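Local coordinates for protein 3-dehydroquinate dehydratase (Zymomonas mobilis subsp. mobilis, PDB 6SMF) that probably catalyses the trans-dehydration of 3-dehydroquinate to 3-dehydroshikimate through an enolate intermediate, a step of chorismate biosynthesis, as a type II enzyme built of twelve subunits, at residues 9-14 / 71-76; 78-83 / 101-106. All blocks are in the same frame, centred on the assembly; numbering follows the deposited sequence.

Interaction 1: residues 9-14 / 71-76; sequences TIFILN and QAVKAK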
# COMPACT_ATOMS: atom_id res chain seq x y z
N THR A 9 27.12 -36.47 1.43
CA THR A 9 25.92 -36.47 2.29
C THR A 9 25.02 -35.28 1.89
O THR A 9 25.52 -34.17 1.60
CB THR A 9 26.28 -36.60 3.78
OG1 THR A 9 26.22 -35.29 4.35
CG2 THR A 9 27.62 -37.28 4.03
N ILE A 10 23.71 -35.52 1.79
CA ILE A 10 22.73 -34.46 1.43
C ILE A 10 21.71 -34.36 2.56
O ILE A 10 20.96 -35.33 2.75
CB ILE A 10 22.07 -34.76 0.08
CG1 ILE A 10 23.04 -34.59 -1.08
CG2 ILE A 10 20.86 -33.89 -0.12
CD1 ILE A 10 22.52 -35.22 -2.36
N PHE A 11 21.70 -33.25 3.29
CA PHE A 11 20.68 -32.92 4.31
C PHE A 11 19.34 -32.66 3.60
O PHE A 11 19.27 -32.00 2.52
CB PHE A 11 21.12 -31.71 5.12
CG PHE A 11 22.11 -32.03 6.21
CD1 PHE A 11 23.30 -32.66 5.92
CD2 PHE A 11 21.84 -31.68 7.53
CE1 PHE A 11 24.18 -32.97 6.94
CE2 PHE A 11 22.76 -31.96 8.54
CZ PHE A 11 23.90 -32.63 8.24
N ILE A 12 18.28 -33.22 4.17
CA ILE A 12 16.88 -32.99 3.74
C ILE A 12 16.14 -32.57 5.00
O ILE A 12 16.01 -33.41 5.92
CB ILE A 12 16.29 -34.25 3.11
CG1 ILE A 12 17.16 -34.75 1.95
CG2 ILE A 12 14.85 -33.99 2.69
CD1 ILE A 12 16.60 -35.97 1.24
N LEU A 13 15.75 -31.29 5.04
CA LEU A 13 15.25 -30.64 6.27
C LEU A 13 13.79 -30.25 6.06
O LEU A 13 13.50 -29.52 5.12
CB LEU A 13 16.13 -29.43 6.56
CG LEU A 13 17.61 -29.72 6.77
CD1 LEU A 13 18.38 -28.42 7.00
CD2 LEU A 13 17.82 -30.67 7.92
N ASN A 14 12.92 -30.73 6.96
CA ASN A 14 11.46 -30.53 6.92
C ASN A 14 11.07 -29.65 8.11
O ASN A 14 11.49 -29.91 9.24
CB ASN A 14 10.71 -31.86 6.82
CG ASN A 14 10.94 -32.56 5.49
OD1 ASN A 14 10.64 -32.00 4.44
ND2 ASN A 14 11.52 -33.76 5.50
N GLN A 71 26.88 -27.03 6.71
CA GLN A 71 28.13 -26.41 6.20
C GLN A 71 29.35 -26.98 6.94
O GLN A 71 30.39 -27.16 6.29
CB GLN A 71 28.15 -24.89 6.27
CG GLN A 71 29.05 -24.30 5.19
CD GLN A 71 29.46 -22.90 5.56
OE1 GLN A 71 29.50 -22.55 6.74
NE2 GLN A 71 29.78 -22.10 4.55
N ALA A 72 29.21 -27.25 8.25
CA ALA A 72 30.31 -27.66 9.17
C ALA A 72 30.83 -29.04 8.77
O ALA A 72 31.99 -29.36 9.04
CB ALA A 72 29.79 -27.68 10.58
N VAL A 73 29.98 -29.81 8.12
CA VAL A 73 30.12 -31.26 7.81
C VAL A 73 30.45 -31.39 6.31
O VAL A 73 30.53 -32.53 5.81
CB VAL A 73 28.81 -31.93 8.27
CG1 VAL A 73 28.24 -32.94 7.29
CG2 VAL A 73 28.95 -32.49 9.68
N LYS A 74 30.62 -30.25 5.64
CA LYS A 74 30.89 -30.09 4.18
C LYS A 74 29.89 -30.92 3.36
O LYS A 74 30.30 -31.50 2.33
CB LYS A 74 32.33 -30.48 3.88
CG LYS A 74 33.35 -29.88 4.84
CD LYS A 74 34.14 -28.70 4.31
CE LYS A 74 35.60 -28.91 4.66
NZ LYS A 74 36.47 -28.00 3.88
N ALA A 75 28.63 -30.96 3.78
CA ALA A 75 27.53 -31.59 3.01
C ALA A 75 27.53 -31.04 1.58
O ALA A 75 27.93 -29.86 1.36
CB ALA A 75 26.20 -31.36 3.67
N LYS A 76 27.08 -31.86 0.63
CA LYS A 76 27.10 -31.53 -0.81
C LYS A 76 25.95 -30.57 -1.14
O LYS A 76 26.13 -29.74 -2.05
CB LYS A 76 26.92 -32.78 -1.67
CG LYS A 76 27.09 -32.48 -3.15
CD LYS A 76 26.98 -33.66 -4.04
CE LYS A 76 28.01 -33.68 -5.15
NZ LYS A 76 27.61 -32.79 -6.26
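K76 and T9 meet through their backbones: K76 N gives its hydrogen to T9 O over 3.0 Å, with an N-H...O angle of 163° and the donor almost in line with the carbonyl. A75, one residue earlier, lies against the same peptide, its CA 3.6 Å from T9 O. Its CB reaches further along the strand to the ring of F11, at 3.9 Å from CD1, and V73 CG1 comes to 4.1 Å from the neighbouring ring atom CE1, the side chains of V73 and F11 crossing at about a right angle. Both A75 and V73 approach the ring obliquely. T9 OG1 also faces A75 CB, at a loose 4.0 Å. K76 CB lies 3.8 Å from T9 O, while the chain, bent at chi3 and chi4, leads away to place NZ on L149 O.

What brings A75 and K76 to the strand is the end of helix 60-72. K74 leaves the helix with positive phi (49°) in a Schellman motif, and K74 N is bonded to Q71 O. A70 of that helix also touches F11. This is the return limb of the beta-alpha-beta crossover from strand 51-56 through helix 60-72 to strand 77-81, passing the start of strand 9-14, which lies between those two in the sheet.

Interaction 2: residues 78-83 / 101-106; sequences VILNAA and VPVIEV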
# COMPACT_ATOMS: atom_id res chain seq x y z
N VAL A 78 21.66 -29.11 0.58
CA VAL A 78 20.48 -29.16 1.49
C VAL A 78 19.22 -29.05 0.63
O VAL A 78 19.12 -28.17 -0.23
CB VAL A 78 20.48 -28.04 2.54
CG1 VAL A 78 19.23 -28.08 3.41
CG2 VAL A 78 21.72 -28.12 3.41
N ILE A 79 18.30 -29.97 0.87
CA ILE A 79 16.93 -29.90 0.33
C ILE A 79 16.11 -29.41 1.50
O ILE A 79 16.19 -30.05 2.56
CB ILE A 79 16.50 -31.27 -0.20
CG1 ILE A 79 17.33 -31.72 -1.40
CG2 ILE A 79 15.02 -31.26 -0.49
CD1 ILE A 79 17.22 -33.23 -1.73
N LEU A 80 15.44 -28.26 1.35
CA LEU A 80 14.78 -27.56 2.48
C LEU A 80 13.32 -27.31 2.12
O LEU A 80 13.05 -26.65 1.12
CB LEU A 80 15.49 -26.24 2.77
CG LEU A 80 14.85 -25.40 3.86
CD1 LEU A 80 14.77 -26.18 5.17
CD2 LEU A 80 15.62 -24.08 4.02
N ASN A 81 12.43 -27.88 2.92
CA ASN A 81 10.98 -27.56 2.96
C ASN A 81 10.73 -26.91 4.32
O ASN A 81 10.52 -27.63 5.28
CB ASN A 81 10.15 -28.81 2.70
CG ASN A 81 8.71 -28.43 2.55
OD1 ASN A 81 8.37 -27.33 2.95
ND2 ASN A 81 7.88 -29.31 2.01
N ALA A 82 10.86 -25.60 4.41
CA ALA A 82 10.67 -24.82 5.66
C ALA A 82 9.18 -24.71 6.03
O ALA A 82 8.88 -24.10 7.03
CB ALA A 82 11.29 -23.46 5.48
N ALA A 83 8.28 -25.29 5.24
CA ALA A 83 6.81 -25.20 5.45
C ALA A 83 6.43 -23.74 5.73
O ALA A 83 6.88 -22.86 4.94
CB ALA A 83 6.37 -26.14 6.52
N VAL A 101 27.07 -24.17 1.10
CA VAL A 101 26.33 -25.37 0.63
C VAL A 101 25.11 -24.90 -0.15
O VAL A 101 24.28 -24.19 0.41
CB VAL A 101 25.89 -26.24 1.82
CG1 VAL A 101 25.11 -27.47 1.37
CG2 VAL A 101 27.07 -26.62 2.70
N PRO A 102 24.91 -25.34 -1.42
CA PRO A 102 23.68 -25.04 -2.15
C PRO A 102 22.43 -25.57 -1.44
O PRO A 102 22.46 -26.66 -0.90
CB PRO A 102 23.80 -25.73 -3.50
CG PRO A 102 25.20 -26.35 -3.55
CD PRO A 102 25.81 -26.23 -2.17
N VAL A 103 21.36 -24.77 -1.46
CA VAL A 103 20.03 -25.11 -0.91
C VAL A 103 19.02 -25.17 -2.06
O VAL A 103 18.96 -24.23 -2.90
CB VAL A 103 19.61 -24.11 0.17
CG1 VAL A 103 18.24 -24.46 0.75
CG2 VAL A 103 20.65 -24.00 1.25
N ILE A 104 18.27 -26.26 -2.12
CA ILE A 104 17.10 -26.44 -3.01
C ILE A 104 15.82 -26.34 -2.17
O ILE A 104 15.65 -27.13 -1.19
CB ILE A 104 17.19 -27.77 -3.74
CG1 ILE A 104 18.44 -27.80 -4.61
CG2 ILE A 104 15.93 -28.00 -4.55
CD1 ILE A 104 18.78 -29.19 -5.08
N GLU A 105 14.96 -25.38 -2.52
CA GLU A 105 13.64 -25.21 -1.88
C GLU A 105 12.73 -26.31 -2.43
O GLU A 105 12.72 -26.50 -3.64
CB GLU A 105 13.05 -23.85 -2.21
CG GLU A 105 11.84 -23.50 -1.38
CD GLU A 105 11.22 -22.14 -1.73
OE1 GLU A 105 11.68 -21.46 -2.74
OE2 GLU A 105 10.27 -21.76 -0.98
N VAL A 106 11.99 -26.97 -1.54
CA VAL A 106 10.97 -27.99 -1.90
C VAL A 106 9.64 -27.68 -1.22
O VAL A 106 9.64 -27.31 -0.04
CB VAL A 106 11.51 -29.38 -1.56
CG1 VAL A 106 10.39 -30.37 -1.36
CG2 VAL A 106 12.43 -29.85 -2.65
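A parallel pair within a beta-alpha-beta unit, strand 77-81, helix 90-98 and strand 103-107, brings V78, I79 and L80 beside V103, I104 and E105 at the heart of the flavodoxin-like fold of type II dehydroquinases. The short strand segments run 4.6 Å apart at their closest, with 30° between their directions. Four backbone bonds join them: V78 N to P102 O, I104 N to V78 O, L80 N to I104 O and V106 N to L80 O. In the last, 2.9 Å long, the nitrogen of V106 stands above the carbonyl plane of L80, 37° out of it, unlike the other three.

One face of the sheet carries V78, L80, V103 and E105. There L80 CB meets V103 CG1 at 3.8 Å, while V78 CG2 touches V101 CG1 at 4.0 Å, these two valines crossing at about a right angle. On the face of I79 and I104, I79 CG2, anti to its backbone N, packs at 3.7 Å on CG2 of V106, with A142 of helix 136-147 against both residues. I104 also packs on F134 of a neighbouring subunit.

The C-terminal ends of the strands lead into the probable active site. E105 OE2 is hydrogen-bonded to NE2 of H107, the predicted proton donor, and to S121 OG, and OE1 to T130 OG1; the last two would hold the carboxylate and so probably help to position the histidine. N81, predicted to bind substrate, has ND2 hydrogen-bonded to Y139 OH and to a citrate probably from the crystallisation liquor. Its CG lies 3.0 Å from V106 O, a close approach without a hydrogen bond. N81 OD1 closes an Asx turn, accepting from A83 N at 3.1 Å, the donor tilted 25° from the carbonyl plane.

In the fold
Interactions 1 and 2 are in series along the chain, the first closing at K76 just before the second opens at V78. Their centres lie 10 Å apart. Strand 77-81 stands between strands 9-14 and 103-107, and the two contacts meet where F11 O and I79 N, and likewise L13 N and I79 O, are 2.8 Å apart, probable hydrogen bonds. K76 O also packs against P102 CD. Interaction 1 sets the exit of helix 60-72 against the start of strand 9-14, whereas interaction 2, in the buried middle of the sheet, carries it on through strand 77-81 to strand 103-107 and the predicted substrate site at N81.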